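Sugar ABC transporter, periplasmic sugar-binding protein (Caulobacter crescentus, PDB 4IRX) binds myo-inositol and probably serves as the periplasmic substrate-capturing component of an ABC transporter for its uptake. Local coordinates at residues Val67-Pro72 against Thr257-Ala262; Ala91-Asp96 against Pro107-Asp112. All coordinates share one frame; numbering follows the deposited sequence. Where two conformers were deposited one is given.

Contact 1 (Val67-Pro72 against Thr257-Ala262)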
# COMPACT_ATOMS: atom_id res chain seq x y z
N VAL A 67 14.07 12.16 14.20
CA VAL A 67 13.73 11.10 13.25
C VAL A 67 12.29 11.25 12.82
O VAL A 67 11.41 11.49 13.66
CB VAL A 67 13.90 9.68 13.85
CG1 VAL A 67 13.65 8.65 12.77
CG2 VAL A 67 15.27 9.51 14.46
N VAL A 68 12.06 11.15 11.52
CA VAL A 68 10.71 11.20 10.97
C VAL A 68 10.49 9.95 10.15
O VAL A 68 11.39 9.53 9.40
CB VAL A 68 10.47 12.46 10.11
CG1 VAL A 68 9.07 12.45 9.58
CG2 VAL A 68 10.66 13.70 10.96
N ILE A 69 9.34 9.31 10.33
CA ILE A 69 8.92 8.18 9.49
C ILE A 69 7.86 8.71 8.58
O ILE A 69 6.91 9.33 9.03
CB ILE A 69 8.36 7.04 10.34
CG1 ILE A 69 9.44 6.52 11.31
CG2 ILE A 69 7.83 5.94 9.47
CD1 ILE A 69 8.88 5.56 12.39
N VAL A 70 8.04 8.52 7.28
CA VAL A 70 7.11 9.12 6.31
C VAL A 70 6.59 8.11 5.30
O VAL A 70 7.33 7.30 4.73
CB VAL A 70 7.78 10.34 5.61
CG1 VAL A 70 9.11 9.97 4.99
CG2 VAL A 70 6.85 10.97 4.58
N ALA A 71 5.27 8.13 5.10
CA ALA A 71 4.65 7.45 3.96
C ALA A 71 4.28 8.58 3.00
O ALA A 71 3.25 9.23 3.18
CB ALA A 71 3.41 6.66 4.39
N PRO A 72 5.15 8.85 2.01
CA PRO A 72 4.95 10.06 1.19
C PRO A 72 3.71 9.96 0.31
O PRO A 72 3.46 8.88 -0.24
CB PRO A 72 6.19 10.10 0.29
CG PRO A 72 6.68 8.64 0.24
CD PRO A 72 6.36 8.09 1.61
N THR A 257 8.90 -2.15 12.39
CA THR A 257 10.31 -2.16 12.05
C THR A 257 10.84 -0.75 11.86
O THR A 257 11.94 -0.44 12.34
CB THR A 257 10.55 -3.00 10.79
OG1 THR A 257 10.13 -4.36 11.04
CG2 THR A 257 12.00 -2.97 10.37
N ALA A 258 10.07 0.10 11.19
CA ALA A 258 10.51 1.50 11.06
C ALA A 258 10.66 2.18 12.43
O ALA A 258 11.64 2.90 12.65
CB ALA A 258 9.55 2.29 10.17
N LEU A 259 9.70 1.97 13.32
CA LEU A 259 9.78 2.59 14.63
C LEU A 259 10.93 2.04 15.47
O LEU A 259 11.58 2.79 16.17
CB LEU A 259 8.45 2.46 15.37
CG LEU A 259 8.37 3.32 16.62
CD1 LEU A 259 8.45 4.80 16.23
CD2 LEU A 259 7.07 2.99 17.36
N ARG A 260 11.16 0.73 15.40
CA ARG A 260 12.29 0.11 16.12
C ARG A 260 13.62 0.69 15.66
O ARG A 260 14.47 1.01 16.49
CB ARG A 260 12.27 -1.41 15.98
CG ARG A 260 11.14 -2.09 16.72
CD ARG A 260 10.88 -3.48 16.15
NE ARG A 260 9.71 -4.03 16.80
CZ ARG A 260 9.13 -5.17 16.48
NH1 ARG A 260 9.59 -5.92 15.48
NH2 ARG A 260 8.05 -5.55 17.17
N GLN A 261 13.79 0.83 14.35
CA GLN A 261 14.97 1.49 13.84
C GLN A 261 15.07 2.94 14.32
O GLN A 261 16.14 3.38 14.71
CB GLN A 261 14.98 1.46 12.32
CG GLN A 261 15.18 0.08 11.69
CD GLN A 261 15.66 0.20 10.26
OE1 GLN A 261 16.47 1.08 9.95
NE2 GLN A 261 15.14 -0.64 9.37
N ALA A 262 13.95 3.66 14.31
CA ALA A 262 13.97 5.05 14.78
C ALA A 262 14.44 5.16 16.23
O ALA A 262 15.22 6.05 16.57
CB ALA A 262 12.58 5.67 14.61
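Val67 and Ile69, alternate residues of strand 67-70, face Ala258, Leu259 and Ala262 of helix 251-268, a helix-on-sheet contact in the alpha/beta domain of a periplasmic binding protein. The strand and helix segments run almost antiparallel, at 169°, and their axes approach to 9.3 Å, a close spacing for a helix on a sheet. Alanines suit such closeness, since a bare methyl lets the helix backbone come near, while the beta-branched valine and isoleucine suit the extended strand.

The contact is wholly apolar packing. Ile69 reaches farthest: CG1 is anti to its carbonyl carbon (chi1 -61°) and the chain then extends (chi2 169°), bringing CD1 to the helix backbone, 3.8 Å from Ala258 C. The same CD1 lies 4.0 Å from Ala258 CB, with Ile69 CG2 almost as near to that methyl at 4.1 Å. Leu259 CD1 adds a further touch, 3.9 Å from Ile69 CD1; its side chain also packs on Leu30, Ala34 and Leu37 of helix 21-37.

The polar bonding stays outside the interface. Ala262 N bonds to Ala258 O within the helix, keeping both methyls on the strand side, and Arg260, turned away, forms a salt bridge with Glu33. One turn beyond Ala258, Ala262 CB rests 3.7 Å from Val67 CG1.

Contact 2 (Ala91-Asp96 against Pro107-Asp112); sequences AVISVD and PHVGAD. With INS (1,2,3,4,5,6-hexahydroxy-cyclohexane), chain C.
Ser94 OG stands between its own backbone N and carbonyl carbon (chi1 62°), and His108 CG is anti to its backbone N (chi1 175°); the two residues pair across the strands with side chains on one face, where these torsions place OG beside CG. His108 ND1 donates to Ser94 OG at 2.7 Å, with the oxygen only 11° out of the ring plane. At the far edge of the ring, His108 NE2 meets a water at 2.8 Å that is also hydrogen-bonded to Asp96 O and Ala111 O, so the imidazole links the serine hydroxyl to an ordered water. Gly110 N lies 3.6 Å above the plane of the His108 ring, toward the rim; glycine suits the site because a beta carbon would collide with His108 NE2. An alanine at His108 would probably leave Ser94 OG without its ring donor and the water with one partner fewer.

The backbones form a parallel ladder, two neighbouring strands of the central sheet in one alpha/beta lobe of the periplasmic binding protein fold. Ser94 N bonds to Pro107 O at 2.9 Å, and Val109 N to Ser94 O. On the face bearing Val95 and Val109, Ile93 CD1 packs 3.8 Å from Val109 CG2.

Asp96 N donates to Val109 O at 3.0 Å, where the chain turns into the ligand pocket. There the carboxylate receives two myo-inositol hydroxyls: O1 on Asp96 OD1 at 2.6 Å and O6 on Asp96 OD2 at 2.5 Å.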
# COMPACT_ATOMS: atom_id res chain seq x y z
N ALA A 91 16.96 12.57 10.66
CA ALA A 91 16.97 11.29 9.94
C ALA A 91 15.57 11.00 9.40
O ALA A 91 14.56 11.24 10.07
CB ALA A 91 17.44 10.18 10.83
N VAL A 92 15.52 10.51 8.18
CA VAL A 92 14.28 10.17 7.51
C VAL A 92 14.27 8.70 7.09
O VAL A 92 15.23 8.19 6.50
CB VAL A 92 14.07 11.07 6.26
CG1 VAL A 92 12.76 10.71 5.51
CG2 VAL A 92 14.08 12.55 6.66
N ILE A 93 13.17 8.03 7.40
CA ILE A 93 12.93 6.69 6.91
C ILE A 93 11.52 6.63 6.31
O ILE A 93 10.57 7.21 6.87
CB ILE A 93 13.18 5.64 8.01
CG1 ILE A 93 13.09 4.20 7.47
CG2 ILE A 93 12.24 5.87 9.17
CD1 ILE A 93 13.70 3.19 8.43
N SER A 94 11.38 5.99 5.17
CA SER A 94 10.06 5.86 4.55
C SER A 94 9.44 4.52 4.93
O SER A 94 10.14 3.55 5.23
CB SER A 94 10.13 6.05 3.03
OG SER A 94 10.93 5.05 2.41
N VAL A 95 8.12 4.50 4.93
CA VAL A 95 7.37 3.29 5.20
C VAL A 95 6.27 3.13 4.14
O VAL A 95 5.67 4.11 3.69
CB VAL A 95 6.79 3.25 6.63
CG1 VAL A 95 5.66 4.25 6.81
CG2 VAL A 95 6.28 1.81 6.98
N ASP A 96 6.06 1.88 3.73
CA ASP A 96 5.04 1.45 2.76
C ASP A 96 5.37 1.79 1.31
O ASP A 96 5.29 0.93 0.42
CB ASP A 96 3.64 1.95 3.10
CG ASP A 96 2.63 1.47 2.09
OD1 ASP A 96 2.31 0.25 2.11
OD2 ASP A 96 2.20 2.28 1.25
N PRO A 107 16.38 5.60 3.43
CA PRO A 107 16.12 4.20 3.77
C PRO A 107 14.61 3.96 3.78
O PRO A 107 13.86 4.85 4.11
CB PRO A 107 16.70 4.04 5.18
CG PRO A 107 17.46 5.27 5.47
CD PRO A 107 17.02 6.34 4.54
N HIS A 108 14.21 2.75 3.41
CA HIS A 108 12.83 2.41 3.14
C HIS A 108 12.46 1.06 3.73
O HIS A 108 13.17 0.07 3.52
CB HIS A 108 12.58 2.37 1.64
CG HIS A 108 11.21 1.91 1.30
ND1 HIS A 108 10.09 2.61 1.67
CD2 HIS A 108 10.77 0.78 0.69
CE1 HIS A 108 9.01 1.95 1.29
NE2 HIS A 108 9.39 0.84 0.70
N VAL A 109 11.37 1.02 4.49
CA VAL A 109 10.78 -0.22 5.00
C VAL A 109 9.44 -0.41 4.30
O VAL A 109 8.53 0.41 4.45
CB VAL A 109 10.54 -0.18 6.52
CG1 VAL A 109 9.98 -1.52 7.00
CG2 VAL A 109 11.85 0.13 7.25
N GLY A 110 9.29 -1.48 3.54
CA GLY A 110 8.03 -1.71 2.85
C GLY A 110 7.95 -3.12 2.32
O GLY A 110 8.85 -3.90 2.49
N ALA A 111 6.85 -3.44 1.66
CA ALA A 111 6.75 -4.68 0.95
C ALA A 111 7.51 -4.60 -0.36
O ALA A 111 7.69 -3.52 -0.94
CB ALA A 111 5.29 -5.00 0.66
N ASP A 112 7.92 -5.78 -0.84
CA ASP A 112 8.44 -5.95 -2.19
C ASP A 112 7.25 -5.93 -3.11
O ASP A 112 6.63 -6.96 -3.35
CB ASP A 112 9.19 -7.28 -2.33
CG ASP A 112 9.83 -7.46 -3.69
OD1 ASP A 112 9.50 -6.70 -4.63
OD2 ASP A 112 10.64 -8.40 -3.83
C1 INS C . -0.59 0.42 0.50
C2 INS C . -1.91 -0.26 0.58
C3 INS C . -3.00 0.78 0.54
C4 INS C . -2.93 1.56 -0.74
C5 INS C . -1.64 2.29 -0.82
C6 INS C . -0.47 1.33 -0.71
O1 INS C . 0.45 -0.53 0.50
O2 INS C . -2.03 -1.16 -0.48
O3 INS C . -4.26 0.19 0.70
O4 INS C . -4.00 2.44 -0.84
O5 INS C . -1.59 3.00 -2.01
O6 INS C . 0.76 2.00 -0.81
O HOH W 1 4.32 -1.81 0.72
O HOH W 2 7.41 -0.75 -0.46

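In the fold
Both contacts are buried and share one sheet, in which strands 67-70 and 91-95 are neighbours; Val70 N lies 2.9 Å from Ile93 O, a probable hydrogen bond between them. Every touching residue of contact 1 is buried, whereas Pro107 and His108 of contact 2 are partly exposed. Contact 1 is helix against sheet, where aliphatic packing suffices because the backbone polar groups bond within helix and sheet. Contact 2 is strand against strand, ruled by backbone hydrogen bonds, to which Ser94 and His108 add one between side chains. The side chain of Ile69 is about 13 Å from the bound myo-inositol. Asp96 binds it directly. Helix 251-268 serves both, since Ile93 also touches Gln261.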